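Local coordinates for protein alginate lyase, family PL7 (Zobellia galactanivorans, PDB 3ZPY) that probably cleaves the seaweed polysaccharide alginate by beta-elimination, this chain being the catalytic domain of a longer family PL7 polysaccharide lyase, at residues Y50-T53 and V58-K61; N18-S23 and A28-D33; I10-W15 and I40-Y45. All coordinates share one frame; numbering follows the deposited sequence.

Interaction 1: Y50-T53 and V58-K61; sequences YFYT and VYFK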
ATOM      1  N   TYR A  50     -11.176  10.018   2.405  1.00  5.92           N
ATOM      2  CA  TYR A  50     -10.265   9.022   1.769  1.00  5.68           C
ATOM      3  C   TYR A  50      -8.818   9.437   1.564  1.00  5.22           C
ATOM      4  O   TYR A  50      -7.904   8.629   1.723  1.00  4.90           O
ATOM      5  CB  TYR A  50     -10.787   8.617   0.373  1.00  5.91           C
ATOM      6  CG  TYR A  50     -12.182   8.018   0.402  1.00  5.67           C
ATOM      7  CD1 TYR A  50     -12.502   6.914   1.249  1.00  6.98           C
ATOM      8  CD2 TYR A  50     -13.210   8.602  -0.337  1.00  6.56           C
ATOM      9  CE1 TYR A  50     -13.794   6.445   1.261  1.00  8.36           C
ATOM     10  CE2 TYR A  50     -14.511   8.125  -0.332  1.00  8.42           C
ATOM     11  CZ  TYR A  50     -14.815   7.051   0.485  1.00  7.12           C
ATOM     12  OH  TYR A  50     -16.092   6.537   0.487  1.00  9.18           O
ATOM     13  N   PHE A  51      -8.631  10.658   1.083  1.00  4.45           N
ATOM     14  CA  PHE A  51      -7.366  11.052   0.475  1.00  4.52           C
ATOM     15  C   PHE A  51      -7.262  12.547   0.633  1.00  4.59           C
ATOM     16  O   PHE A  51      -7.956  13.301  -0.090  1.00  5.61           O
ATOM     17  CB  PHE A  51      -7.354  10.641  -1.041  1.00  5.37           C
ATOM     18  CG  PHE A  51      -6.037  10.987  -1.740  1.00  4.99           C
ATOM     19  CD1 PHE A  51      -4.907  10.171  -1.594  1.00  7.16           C
ATOM     20  CD2 PHE A  51      -5.960  12.101  -2.555  1.00  5.49           C
ATOM     21  CE1 PHE A  51      -3.731  10.477  -2.259  1.00  7.68           C
ATOM     22  CE2 PHE A  51      -4.802  12.381  -3.228  1.00  6.46           C
ATOM     23  CZ  PHE A  51      -3.700  11.591  -3.094  1.00  7.20           C
ATOM     24  N   TYR A  52      -6.360  12.991   1.554  1.00  4.01           N
ATOM     25  CA  TYR A  52      -6.355  14.390   1.928  1.00  4.73           C
ATOM     26  C   TYR A  52      -5.012  14.752   2.478  1.00  4.80           C
ATOM     27  O   TYR A  52      -4.178  13.910   2.727  1.00  5.35           O
ATOM     28  CB  TYR A  52      -7.536  14.734   2.881  1.00  4.99           C
ATOM     29  CG  TYR A  52      -7.519  14.005   4.203  1.00  4.97           C
ATOM     30  CD1 TYR A  52      -6.817  14.570   5.268  1.00  5.89           C
ATOM     31  CD2 TYR A  52      -8.126  12.758   4.367  1.00  4.57           C
ATOM     32  CE1 TYR A  52      -6.769  13.931   6.511  1.00  5.66           C
ATOM     33  CE2 TYR A  52      -8.045  12.049   5.596  1.00  6.23           C
ATOM     34  CZ  TYR A  52      -7.371  12.705   6.647  1.00  6.29           C
ATOM     35  OH  TYR A  52      -7.272  12.078   7.844  1.00  8.53           O
ATOM     36  N   THR A  53      -4.854  16.042   2.740  1.00  4.92           N
ATOM     37  CA  THR A  53      -3.544  16.511   3.292  1.00  4.95           C
ATOM     38  C   THR A  53      -3.718  17.543   4.397  1.00  5.07           C
ATOM     39  O   THR A  53      -4.738  18.281   4.388  1.00  7.00           O
ATOM     40  CB  THR A  53      -2.594  17.047   2.170  1.00  4.90           C
ATOM     41  OG1 THR A  53      -1.321  17.326   2.735  1.00  5.56           O
ATOM     42  CG2 THR A  53      -3.175  18.276   1.487  1.00  6.43           C
ATOM     43  N   VAL A  58       0.192  13.288   3.460  1.00  4.64           N
ATOM     44  CA  VAL A  58      -0.999  12.865   2.688  1.00  4.15           C
ATOM     45  C   VAL A  58      -1.549  11.607   3.359  1.00  4.08           C
ATOM     46  O   VAL A  58      -0.799  10.669   3.644  1.00  4.00           O
ATOM     47  CB  VAL A  58      -0.699  12.667   1.182  1.00  3.76           C
ATOM     48  CG1 VAL A  58      -1.905  12.039   0.467  1.00  5.07           C
ATOM     49  CG2 VAL A  58      -0.301  14.014   0.554  1.00  4.57           C
ATOM     50  N   TYR A  59      -2.807  11.717   3.704  1.00  4.46           N
ATOM     51  CA  TYR A  59      -3.536  10.656   4.477  1.00  4.09           C
ATOM     52  C   TYR A  59      -4.341   9.806   3.549  1.00  4.41           C
ATOM     53  O   TYR A  59      -4.968  10.340   2.585  1.00  5.25           O
ATOM     54  CB  TYR A  59      -4.521  11.357   5.395  1.00  3.99           C
ATOM     55  CG  TYR A  59      -3.860  12.159   6.519  1.00  4.05           C
ATOM     56  CD1 TYR A  59      -3.337  13.429   6.271  1.00  4.78           C
ATOM     57  CD2 TYR A  59      -3.795  11.658   7.858  1.00  4.65           C
ATOM     58  CE1 TYR A  59      -2.721  14.198   7.295  1.00  4.37           C
ATOM     59  CE2 TYR A  59      -3.153  12.423   8.848  1.00  5.57           C
ATOM     60  CZ  TYR A  59      -2.635  13.653   8.578  1.00  5.14           C
ATOM     61  OH  TYR A  59      -2.049  14.397   9.623  1.00  6.05           O
ATOM     62  N   PHE A  60      -4.237   8.480   3.739  1.00  3.78           N
ATOM     63  CA  PHE A  60      -4.985   7.448   2.992  1.00  4.30           C
ATOM     64  C   PHE A  60      -5.807   6.783   3.992  1.00  4.03           C
ATOM     65  O   PHE A  60      -5.297   6.046   4.868  1.00  4.51           O
ATOM     66  CB  PHE A  60      -3.980   6.466   2.398  1.00  4.85           C
ATOM     67  CG  PHE A  60      -3.017   7.103   1.400  1.00  4.63           C
ATOM     68  CD1 PHE A  60      -1.908   7.867   1.867  1.00  4.03           C
ATOM     69  CD2 PHE A  60      -3.190   6.920   0.012  1.00  5.39           C
ATOM     70  CE1 PHE A  60      -1.019   8.449   0.929  1.00  5.03           C
ATOM     71  CE2 PHE A  60      -2.343   7.521  -0.878  1.00  4.82           C
ATOM     72  CZ  PHE A  60      -1.223   8.228  -0.429  1.00  5.77           C
ATOM     73  N   LYS A  61      -7.144   7.025   3.869  1.00  4.13           N
ATOM     74  CA  LYS A  61      -8.103   6.515   4.864  1.00  4.12           C
ATOM     75  C   LYS A  61      -9.061   5.509   4.124  1.00  5.28           C
ATOM     76  O   LYS A  61      -9.721   5.905   3.117  1.00  6.13           O
ATOM     77  CB  LYS A  61      -8.934   7.764   5.421  1.00  4.88           C
ATOM     78  CG  LYS A  61      -9.767   7.386   6.611  1.00  5.77           C
ATOM     79  CD  LYS A  61     -10.412   8.585   7.270  1.00  7.93           C
ATOM     80  CE  LYS A  61     -11.175   8.225   8.502  1.00  8.64           C
ATOM     81  NZ  LYS A  61     -11.597   9.449   9.218  1.00 10.42           N
TER

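Interaction 2: N18-S23 and A28-D33; sequences NSFIGS and ATYYDD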
ATOM      1  N   ASN A  18      -5.607   5.267  -6.756  1.00  6.20           N
ATOM      2  CA  ASN A  18      -6.748   4.337  -6.513  1.00  6.31           C
ATOM      3  C   ASN A  18      -7.589   4.883  -5.338  1.00  6.55           C
ATOM      4  O   ASN A  18      -7.055   5.116  -4.268  1.00  6.94           O
ATOM      5  CB  ASN A  18      -6.296   2.920  -6.111  1.00  8.34           C
ATOM      6  CG  ASN A  18      -5.254   2.276  -7.000  1.00  8.07           C
ATOM      7  OD1 ASN A  18      -5.216   2.425  -8.230  1.00 11.50           O
ATOM      8  ND2 ASN A  18      -4.454   1.492  -6.379  1.00  8.71           N
ATOM      9  N   SER A  19      -8.872   5.240  -5.549  1.00  5.67           N
ATOM     10  CA  SER A  19      -9.686   5.785  -4.490  1.00  5.15           C
ATOM     11  C   SER A  19     -11.113   5.486  -4.714  1.00  6.51           C
ATOM     12  O   SER A  19     -11.492   4.685  -5.642  1.00  8.25           O
ATOM     13  CB  SER A  19      -9.388   7.291  -4.309  1.00  6.03           C
ATOM     14  OG  SER A  19      -9.895   7.768  -3.091  1.00  6.22           O
ATOM     15  N   PHE A  20     -11.961   6.038  -3.851  1.00  7.88           N
ATOM     16  CA  PHE A  20     -13.395   5.790  -3.910  1.00  8.25           C
ATOM     17  C   PHE A  20     -14.136   7.115  -4.076  1.00  9.18           C
ATOM     18  O   PHE A  20     -13.584   8.173  -3.708  1.00  9.59           O
ATOM     19  CB  PHE A  20     -13.895   5.175  -2.569  1.00 10.45           C
ATOM     20  CG  PHE A  20     -13.639   3.699  -2.457  1.00  7.87           C
ATOM     21  CD1 PHE A  20     -12.391   3.231  -2.066  1.00  8.34           C
ATOM     22  CD2 PHE A  20     -14.682   2.763  -2.755  1.00  9.62           C
ATOM     23  CE1 PHE A  20     -12.117   1.864  -2.055  1.00  8.32           C
ATOM     24  CE2 PHE A  20     -14.379   1.400  -2.722  1.00 10.39           C
ATOM     25  CZ  PHE A  20     -13.132   0.955  -2.314  1.00  8.23           C
ATOM     26  N   ILE A  21     -15.359   7.035  -4.578  1.00 11.03           N
ATOM     27  CA  ILE A  21     -16.264   8.147  -4.483  1.00 12.84           C
ATOM     28  C   ILE A  21     -17.470   7.768  -3.636  1.00 12.96           C
ATOM     29  O   ILE A  21     -17.766   6.574  -3.483  1.00 15.52           O
ATOM     30  CB  ILE A  21     -16.671   8.702  -5.870  1.00 14.13           C
ATOM     31  CG1 ILE A  21     -17.605   7.765  -6.634  1.00 16.47           C
ATOM     32  CG2 ILE A  21     -15.462   9.172  -6.670  1.00 15.44           C
ATOM     33  CD1 ILE A  21     -18.271   8.469  -7.820  1.00 17.66           C
ATOM     34  N   GLY A  22     -18.163   8.781  -3.122  1.00 13.03           N
ATOM     35  CA  GLY A  22     -19.366   8.573  -2.318  1.00 12.56           C
ATOM     36  C   GLY A  22     -18.993   8.534  -0.860  1.00 11.55           C
ATOM     37  O   GLY A  22     -17.803   8.417  -0.509  1.00 12.90           O
ATOM     38  N   SER A  23     -19.992   8.663   0.000  1.00 13.96           N
ATOM     39  CA  SER A  23     -19.772   8.551   1.445  1.00 14.75           C
ATOM     40  C   SER A  23     -19.246   7.152   1.805  1.00 14.19           C
ATOM     41  O   SER A  23     -19.622   6.191   1.164  1.00 12.53           O
ATOM     42  CB  SER A  23     -21.015   8.818   2.237  1.00 14.75           C
ATOM     43  OG  SER A  23     -21.452  10.091   1.934  1.00 25.19           O
ATOM     44  N   ALA A  28     -20.132   2.747  -1.597  1.00 13.45           N
ATOM     45  CA  ALA A  28     -19.111   3.597  -2.233  1.00 15.10           C
ATOM     46  C   ALA A  28     -18.514   2.897  -3.457  1.00 15.71           C
ATOM     47  O   ALA A  28     -18.481   1.660  -3.568  1.00 17.21           O
ATOM     48  CB  ALA A  28     -18.031   3.976  -1.212  1.00 13.75           C
ATOM     49  N   THR A  29     -18.055   3.691  -4.403  1.00 12.27           N
ATOM     50  CA  THR A  29     -17.678   3.181  -5.723  1.00 15.15           C
ATOM     51  C   THR A  29     -16.164   3.312  -5.860  1.00 11.57           C
ATOM     52  O   THR A  29     -15.595   4.399  -5.749  1.00 10.70           O
ATOM     53  CB  THR A  29     -18.385   3.974  -6.836  1.00 13.70           C
ATOM     54  OG1 THR A  29     -19.810   3.899  -6.657  1.00 20.21           O
ATOM     55  CG2 THR A  29     -18.085   3.350  -8.224  1.00 14.70           C
ATOM     56  N   TYR A  30     -15.492   2.190  -6.113  1.00 11.56           N
ATOM     57  CA  TYR A  30     -14.062   2.181  -6.340  1.00 10.32           C
ATOM     58  C   TYR A  30     -13.701   2.630  -7.765  1.00 10.45           C
ATOM     59  O   TYR A  30     -14.351   2.231  -8.757  1.00 13.02           O
ATOM     60  CB  TYR A  30     -13.562   0.745  -6.111  1.00 10.97           C
ATOM     61  CG  TYR A  30     -12.058   0.596  -6.249  1.00  9.65           C
ATOM     62  CD1 TYR A  30     -11.189   1.326  -5.445  1.00 10.42           C
ATOM     63  CD2 TYR A  30     -11.523  -0.233  -7.185  1.00 11.40           C
ATOM     64  CE1 TYR A  30      -9.826   1.233  -5.577  1.00  9.81           C
ATOM     65  CE2 TYR A  30     -10.175  -0.368  -7.320  1.00 11.32           C
ATOM     66  CZ  TYR A  30      -9.329   0.369  -6.500  1.00  7.55           C
ATOM     67  OH  TYR A  30      -7.978   0.235  -6.675  1.00 10.11           O
ATOM     68  N   TYR A  31     -12.616   3.371  -7.857  1.00  8.78           N
ATOM     69  CA  TYR A  31     -11.969   3.733  -9.128  1.00  8.14           C
ATOM     70  C   TYR A  31     -10.523   3.393  -9.082  1.00  9.58           C
ATOM     71  O   TYR A  31      -9.761   3.969  -8.290  1.00  9.63           O
ATOM     72  CB  TYR A  31     -12.075   5.252  -9.422  1.00  9.67           C
ATOM     73  CG  TYR A  31     -13.446   5.632  -9.886  1.00 11.31           C
ATOM     74  CD1 TYR A  31     -14.502   5.825  -8.964  1.00 12.69           C
ATOM     75  CD2 TYR A  31     -13.702   5.788 -11.250  1.00 14.49           C
ATOM     76  CE1 TYR A  31     -15.788   6.163  -9.409  1.00 14.58           C
ATOM     77  CE2 TYR A  31     -14.977   6.141 -11.699  1.00 14.31           C
ATOM     78  CZ  TYR A  31     -16.019   6.330 -10.780  1.00 15.06           C
ATOM     79  OH  TYR A  31     -17.277   6.643 -11.211  1.00 19.10           O
ATOM     80  N   ASP A  32     -10.089   2.550 -10.003  1.00 11.76           N
ATOM     81  CA  ASP A  32      -8.669   2.272 -10.146  1.00 10.66           C
ATOM     82  C   ASP A  32      -7.899   3.559 -10.510  1.00  9.41           C
ATOM     83  O   ASP A  32      -6.809   3.729 -10.086  1.00  9.22           O
ATOM     84  CB  ASP A  32      -8.540   1.173 -11.216  1.00 13.42           C
ATOM     85  CG  ASP A  32      -7.124   0.929 -11.623  1.00 14.74           C
ATOM     86  OD1 ASP A  32      -6.452   0.202 -10.877  1.00 15.94           O
ATOM     87  OD2 ASP A  32      -6.705   1.465 -12.681  1.00 15.38           O
ATOM     88  N   ASP A  33      -8.508   4.416 -11.330  1.00  9.77           N
ATOM     89  CA  ASP A  33      -7.967   5.738 -11.532  1.00  8.83           C
ATOM     90  C   ASP A  33      -9.071   6.729 -11.179  1.00  9.01           C
ATOM     91  O   ASP A  33     -10.023   6.907 -11.936  1.00  8.05           O
ATOM     92  CB  ASP A  33      -7.517   5.898 -12.997  1.00  9.56           C
ATOM     93  CG  ASP A  33      -6.861   7.263 -13.225  1.00 11.15           C
ATOM     94  OD1 ASP A  33      -7.123   8.181 -12.407  1.00  9.79           O
ATOM     95  OD2 ASP A  33      -6.169   7.441 -14.264  1.00 16.72           O
TER
HETATM   96  O   HOH W   1     -20.634   5.838  -4.877  1.00 24.29           O

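Interaction 3: I10-W15 and I40-Y45; sequences ITANTW and ISYNTY. With NA (sodium ion), chain C.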
ATOM      1  N   ILE A  10       3.454  14.430  -6.473  1.00  6.22           N
ATOM      2  CA  ILE A  10       3.080  13.315  -7.417  1.00  6.44           C
ATOM      3  C   ILE A  10       2.346  13.928  -8.601  1.00  8.05           C
ATOM      4  O   ILE A  10       1.776  14.998  -8.510  1.00  9.45           O
ATOM      5  CB  ILE A  10       2.216  12.191  -6.748  1.00  5.79           C
ATOM      6  CG1 ILE A  10       0.909  12.762  -6.129  1.00  6.76           C
ATOM      7  CG2 ILE A  10       3.072  11.449  -5.654  1.00  6.73           C
ATOM      8  CD1 ILE A  10       0.005  11.653  -5.617  1.00  7.80           C
ATOM      9  N   THR A  11       2.341  13.221  -9.729  1.00  8.56           N
ATOM     10  CA  THR A  11       1.641  13.714 -10.924  1.00  7.40           C
ATOM     11  C   THR A  11       1.024  12.440 -11.594  1.00  8.64           C
ATOM     12  O   THR A  11       1.463  11.336 -11.255  1.00  9.37           O
ATOM     13  CB  THR A  11       2.631  14.362 -11.932  1.00  8.81           C
ATOM     14  OG1 THR A  11       3.487  13.284 -12.448  1.00 11.91           O
ATOM     15  CG2 THR A  11       3.448  15.496 -11.262  1.00  9.54           C
ATOM     16  N   ALA A  12       0.101  12.601 -12.533  1.00  9.35           N
ATOM     17  CA  ALA A  12      -0.535  11.435 -13.166  1.00 12.08           C
ATOM     18  C   ALA A  12       0.539  10.598 -13.916  1.00 11.40           C
ATOM     19  O   ALA A  12       0.464   9.356 -14.037  1.00 18.14           O
ATOM     20  CB  ALA A  12      -1.642  11.896 -14.106  1.00 11.55           C
ATOM     21  N   ASN A  13       1.557  11.268 -14.387  1.00 11.78           N
ATOM     22  CA  ASN A  13       2.579  10.619 -15.087  1.00 14.25           C
ATOM     23  C   ASN A  13       3.545   9.746 -14.202  1.00 12.53           C
ATOM     24  O   ASN A  13       4.214   8.819 -14.697  1.00 16.87           O
ATOM     25  CB  ASN A  13       3.213  11.529 -16.096  1.00 19.86           C
ATOM     26  CG  ASN A  13       2.503  11.463 -17.464  1.00 21.49           C
ATOM     27  OD1 ASN A  13       3.163  11.511 -18.491  1.00 38.39           O
ATOM     28  ND2 ASN A  13       1.140  11.247 -17.472  1.00 23.30           N
ATOM     29  N   THR A  14       3.541   9.987 -12.859  1.00  9.36           N
ATOM     30  CA  THR A  14       4.368   9.207 -11.923  1.00  7.63           C
ATOM     31  C   THR A  14       3.576   8.226 -10.982  1.00  6.23           C
ATOM     32  O   THR A  14       4.161   7.262 -10.496  1.00  7.44           O
ATOM     33  CB  THR A  14       5.340  10.109 -11.080  1.00 10.98           C
ATOM     34  OG1 THR A  14       4.560  11.080 -10.384  1.00  9.52           O
ATOM     35  CG2 THR A  14       6.345  10.797 -11.991  1.00 13.60           C
ATOM     36  N   TRP A  15       2.324   8.560 -10.690  1.00  6.05           N
ATOM     37  CA  TRP A  15       1.486   7.694  -9.829  1.00  5.21           C
ATOM     38  C   TRP A  15       0.024   7.823 -10.240  1.00  5.71           C
ATOM     39  O   TRP A  15      -0.453   8.914 -10.507  1.00  7.54           O
ATOM     40  CB  TRP A  15       1.555   8.100  -8.371  1.00  5.03           C
ATOM     41  CG  TRP A  15       2.935   8.024  -7.761  1.00  4.50           C
ATOM     42  CD1 TRP A  15       3.891   9.048  -7.705  1.00  5.55           C
ATOM     43  CD2 TRP A  15       3.545   6.862  -7.108  1.00  5.16           C
ATOM     44  NE1 TRP A  15       5.031   8.584  -7.127  1.00  5.81           N
ATOM     45  CE2 TRP A  15       4.877   7.262  -6.749  1.00  5.92           C
ATOM     46  CE3 TRP A  15       3.129   5.519  -6.861  1.00  4.63           C
ATOM     47  CZ2 TRP A  15       5.742   6.396  -6.099  1.00  6.89           C
ATOM     48  CZ3 TRP A  15       3.989   4.668  -6.223  1.00  5.49           C
ATOM     49  CH2 TRP A  15       5.278   5.092  -5.833  1.00  5.39           C
ATOM     50  N   ILE A  40     -13.411  15.091 -11.022  1.00 16.58           N
ATOM     51  CA  ILE A  40     -12.134  14.878 -10.337  1.00 13.03           C
ATOM     52  C   ILE A  40     -11.012  15.159 -11.321  1.00 11.99           C
ATOM     53  O   ILE A  40     -11.054  14.713 -12.445  1.00 11.77           O
ATOM     54  CB  ILE A  40     -11.973  13.402  -9.867  1.00 13.52           C
ATOM     55  CG1 ILE A  40     -13.075  12.966  -8.877  1.00 18.18           C
ATOM     56  CG2 ILE A  40     -10.591  13.215  -9.272  1.00 11.76           C
ATOM     57  CD1 ILE A  40     -13.437  14.023  -7.887  1.00 17.34           C
ATOM     58  N   SER A  41     -10.036  16.007 -10.910  1.00  9.14           N
ATOM     59  CA  SER A  41      -8.790  16.158 -11.682  1.00 10.50           C
ATOM     60  C   SER A  41      -7.617  15.973 -10.731  1.00  7.70           C
ATOM     61  O   SER A  41      -7.691  16.215  -9.528  1.00  8.34           O
ATOM     62  CB  SER A  41      -8.708  17.463 -12.396  1.00 14.75           C
ATOM     63  OG  SER A  41      -8.734  18.506 -11.462  1.00 18.47           O
ATOM     64  N   TYR A  42      -6.577  15.399 -11.282  1.00  7.71           N
ATOM     65  CA  TYR A  42      -5.523  14.862 -10.497  1.00  6.93           C
ATOM     66  C   TYR A  42      -4.929  15.883  -9.478  1.00  6.10           C
ATOM     67  O   TYR A  42      -4.809  15.541  -8.267  1.00  7.63           O
ATOM     68  CB  TYR A  42      -4.371  14.396 -11.441  1.00  6.24           C
ATOM     69  CG  TYR A  42      -3.305  13.573 -10.745  1.00  7.34           C
ATOM     70  CD1 TYR A  42      -2.316  14.158  -9.951  1.00  7.21           C
ATOM     71  CD2 TYR A  42      -3.354  12.199 -10.866  1.00  7.91           C
ATOM     72  CE1 TYR A  42      -1.334  13.364  -9.351  1.00  8.26           C
ATOM     73  CE2 TYR A  42      -2.386  11.371 -10.272  1.00  7.21           C
ATOM     74  CZ  TYR A  42      -1.392  11.949  -9.478  1.00  7.16           C
ATOM     75  OH  TYR A  42      -0.455  11.113  -8.896  1.00  6.86           O
ATOM     76  N   ASN A  43      -4.551  17.108  -9.952  1.00  8.34           N
ATOM     77  CA  ASN A  43      -3.805  17.973  -9.064  1.00  8.78           C
ATOM     78  C   ASN A  43      -4.699  18.710  -8.096  1.00  8.02           C
ATOM     79  O   ASN A  43      -4.177  19.416  -7.275  1.00 10.96           O
ATOM     80  CB  ASN A  43      -2.930  18.987  -9.832  1.00 12.31           C
ATOM     81  CG  ASN A  43      -1.929  19.787  -8.882  1.00 18.55           C
ATOM     82  OD1 ASN A  43      -1.185  19.195  -8.032  1.00 21.08           O
ATOM     83  ND2 ASN A  43      -1.906  21.119  -9.047  1.00 27.71           N
ATOM     84  N   THR A  44      -6.006  18.622  -8.201  1.00  6.94           N
ATOM     85  CA  THR A  44      -6.916  19.153  -7.163  1.00  6.97           C
ATOM     86  C   THR A  44      -7.657  18.106  -6.343  1.00  9.27           C
ATOM     87  O   THR A  44      -8.346  18.466  -5.388  1.00  9.33           O
ATOM     88  CB  THR A  44      -7.904  20.155  -7.734  1.00 10.81           C
ATOM     89  OG1 THR A  44      -8.741  19.497  -8.698  1.00 11.82           O
ATOM     90  CG2 THR A  44      -7.249  21.262  -8.491  1.00 11.63           C
ATOM     91  N   TYR A  45      -7.495  16.834  -6.677  1.00  8.63           N
ATOM     92  CA  TYR A  45      -8.267  15.826  -5.949  1.00  7.88           C
ATOM     93  C   TYR A  45      -7.989  15.811  -4.438  1.00  7.94           C
ATOM     94  O   TYR A  45      -6.833  15.645  -4.011  1.00  6.80           O
ATOM     95  CB  TYR A  45      -7.997  14.425  -6.516  1.00  8.38           C
ATOM     96  CG  TYR A  45      -8.740  13.340  -5.776  1.00  7.84           C
ATOM     97  CD1 TYR A  45     -10.113  13.437  -5.523  1.00  8.79           C
ATOM     98  CD2 TYR A  45      -8.048  12.282  -5.215  1.00  7.33           C
ATOM     99  CE1 TYR A  45     -10.786  12.439  -4.827  1.00  9.53           C
ATOM    100  CE2 TYR A  45      -8.703  11.298  -4.477  1.00  6.18           C
ATOM    101  CZ  TYR A  45     -10.051  11.399  -4.240  1.00  6.94           C
ATOM    102  OH  TYR A  45     -10.710  10.394  -3.524  1.00  8.27           O
TER
HETATM  103 NA    NA C 450     -12.813  13.479 -14.242  1.00  8.86          NA
HETATM  104  O   HOH W   2      -0.123  16.829  -9.565  1.00 13.60           O
HETATM  105  O   HOH W   3     -12.174  13.450 -17.121  1.00 27.45           O

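Interaction 1: Y50-T53 and V58-K61
Tyr52 places its CG between its own backbone N and carbonyl carbon (chi1 62°), while Tyr59 has CG beside its backbone N. Together these torsions lay the Tyr52 ring across the base of the Tyr59 side chain. The two residues pair in an antiparallel beta hairpin, strands 51-53 and 58-63, at one border of a sheet in the jelly-roll sandwich of PL7 lyases. They form a hydrogen-bonded pair. Tyr59 N gives a nearly straight bond to Tyr52 O at 2.8 Å. Tyr52 N returns a longer and more bent one to Tyr59 O at 3.2 Å. CB of Tyr59 stands over the face of the Tyr52 ring, 3.5 Å from the ring centroid, in a CH-pi contact. The ring planes are only 5° apart, but the rings are shifted well past each other. At the near rim CE1 of Tyr52 meets CG of Tyr59 at 3.4 Å. Beyond the ring, Tyr59 OH is held by Asp54 and Arg239, and Leu237 touches both tyrosines from the adjoining strand 235-247.

Phe51, Thr53, Val58 and Phe60 occupy the other face of the hairpin. Phe51 turns its edge to the face of Phe60 in an offset edge-to-face pair, with planes at 74°. CE1 of Phe51 is the touching atom, 3.5 Å from CE2 of Phe60. The same CE1 also lies 3.6 Å from CG1 of Val58, so one ring corner serves two apolar neighbours. Ile17 of strand 15-21 and Pro4 of helix 4-8 also pack on Phe51. Just before strand 51-53 one more backbone bond joins the arms: Lys61 N bonds to Tyr50 O at 2.8 Å, approaching from above the carbonyl plane.

Interaction 2: N18-S23 and A28-D33
An antiparallel beta hairpin, strands 15-21 and 29-31, forms this contact within the larger sheet of the jelly-roll sandwich. Strand 15-21 also pairs with strand 76-83, so the hairpin is joined to the body of that sheet. Four backbone bonds hold the two arms together. Ser19 and Tyr31 are one hydrogen-bonded pair, with Tyr31 N to Ser19 O at 2.8 Å and Ser19 N to Tyr31 O at 3.1 Å. Ile21 and Thr29 are the other, with Ile21 N to Thr29 O at 2.9 Å and Thr29 N to Ile21 O at 3.0 Å.

Phe20 and Tyr30 lie between them as a non-hydrogen-bonded pair. Their rings meet obliquely, with planes at 49°. CD1 of Tyr30 sits over one face of the Phe20 ring, toward its rim, and CE2 of Phe20 is 3.5 Å from Tyr30 CB. The Phe20 ring also reaches Ala28, and Leu66 packs on it from outside the hairpin. An alanine in place of Phe20 would take away this ring and would probably leave Tyr30 CB and CD1 without their apolar neighbour and the Tyr30 ring freer to turn.

On the opposite face Ile21 carries CG1 between its backbone N and carbonyl carbon (chi1 71°). This brings the branch to the edge of the Tyr31 ring, with CG1 3.7 Å from Tyr31 CE1. Ser19 shares this face. A water adds a bridge near the turn, donating a long bond to Ile21 O (3.3 Å) and hydrogen-bonded to Thr29 OG1 at 2.8 Å. The chemistry is therefore divided: backbone bonds set the register of the arms, while largely apolar contacts on both faces bear on how the aromatic rings lie.

Interaction 3: I10-W15 and I40-Y45
Trp15 O accepts a 2.7 Å hydrogen bond from Tyr42 OH, the shortest polar link between 10-15 and 40-45. The hydroxyl approaches from well above the carbonyl plane, 42° out of it. Tyr42 OH also stands 3.0 Å from Thr11 O. That oxygen already accepts bonds from Thr14 N and Trp15 N within its own segment.

Tyr42 makes nearly the whole contact. Its CG is anti to the backbone N (chi1 -169°), which sends the ring out over the backbone of 10-15. Ala12 N lies over the centre of one ring face, 3.4 Å above the plane. Ala12 CB meets the ring at Tyr42 CD2, 3.7 Å away. Ile10 crosses the tyrosine at about a right angle, with CD1 3.4 Å from Tyr42 OH.

The segment 10-15 links helix 4-8 to strand 15-21, and Thr11 to Thr14 make a type I beta turn. Tyr42 comes from the long loop between strands 29-31 and 51-53, so its ring pins that loop to the turn at the start of strand 15-21. A water bridges the segments by donating to Ile10 O at 2.8 Å and to Asn43 OD1 at 3.0 Å. Ser6 of helix 4-8 also bonds Asn43 OD1. At the far end of the loop segment Ile40 O binds a sodium ion at 2.8 Å, a site it shares with Thr35 O, Ala37 O and a water.

How the interactions relate
Interactions 1, 2 and 3 have centres about 13 to 15 Å apart and are joined by tyrosines. Interaction 2 is nested inside the loop that interaction 3 closes, and interaction 1 follows both along the chain. Tyr50 OH of interaction 1 probably bonds Gly22 O of interaction 2 at 2.7 Å, tying one hairpin to the other. Tyr45 of 40-45 reaches both hairpins: its OH probably bonds Ser19 OG at 2.8 Å, and its CD2 packs 3.4 Å from Phe51 CD2. The sodium ion belongs to the loop of interaction 3. By nearest atoms, the side chain of Tyr31 is about 8 Å from the sodium ion. The side chain of Phe51 is about 14 Å from it.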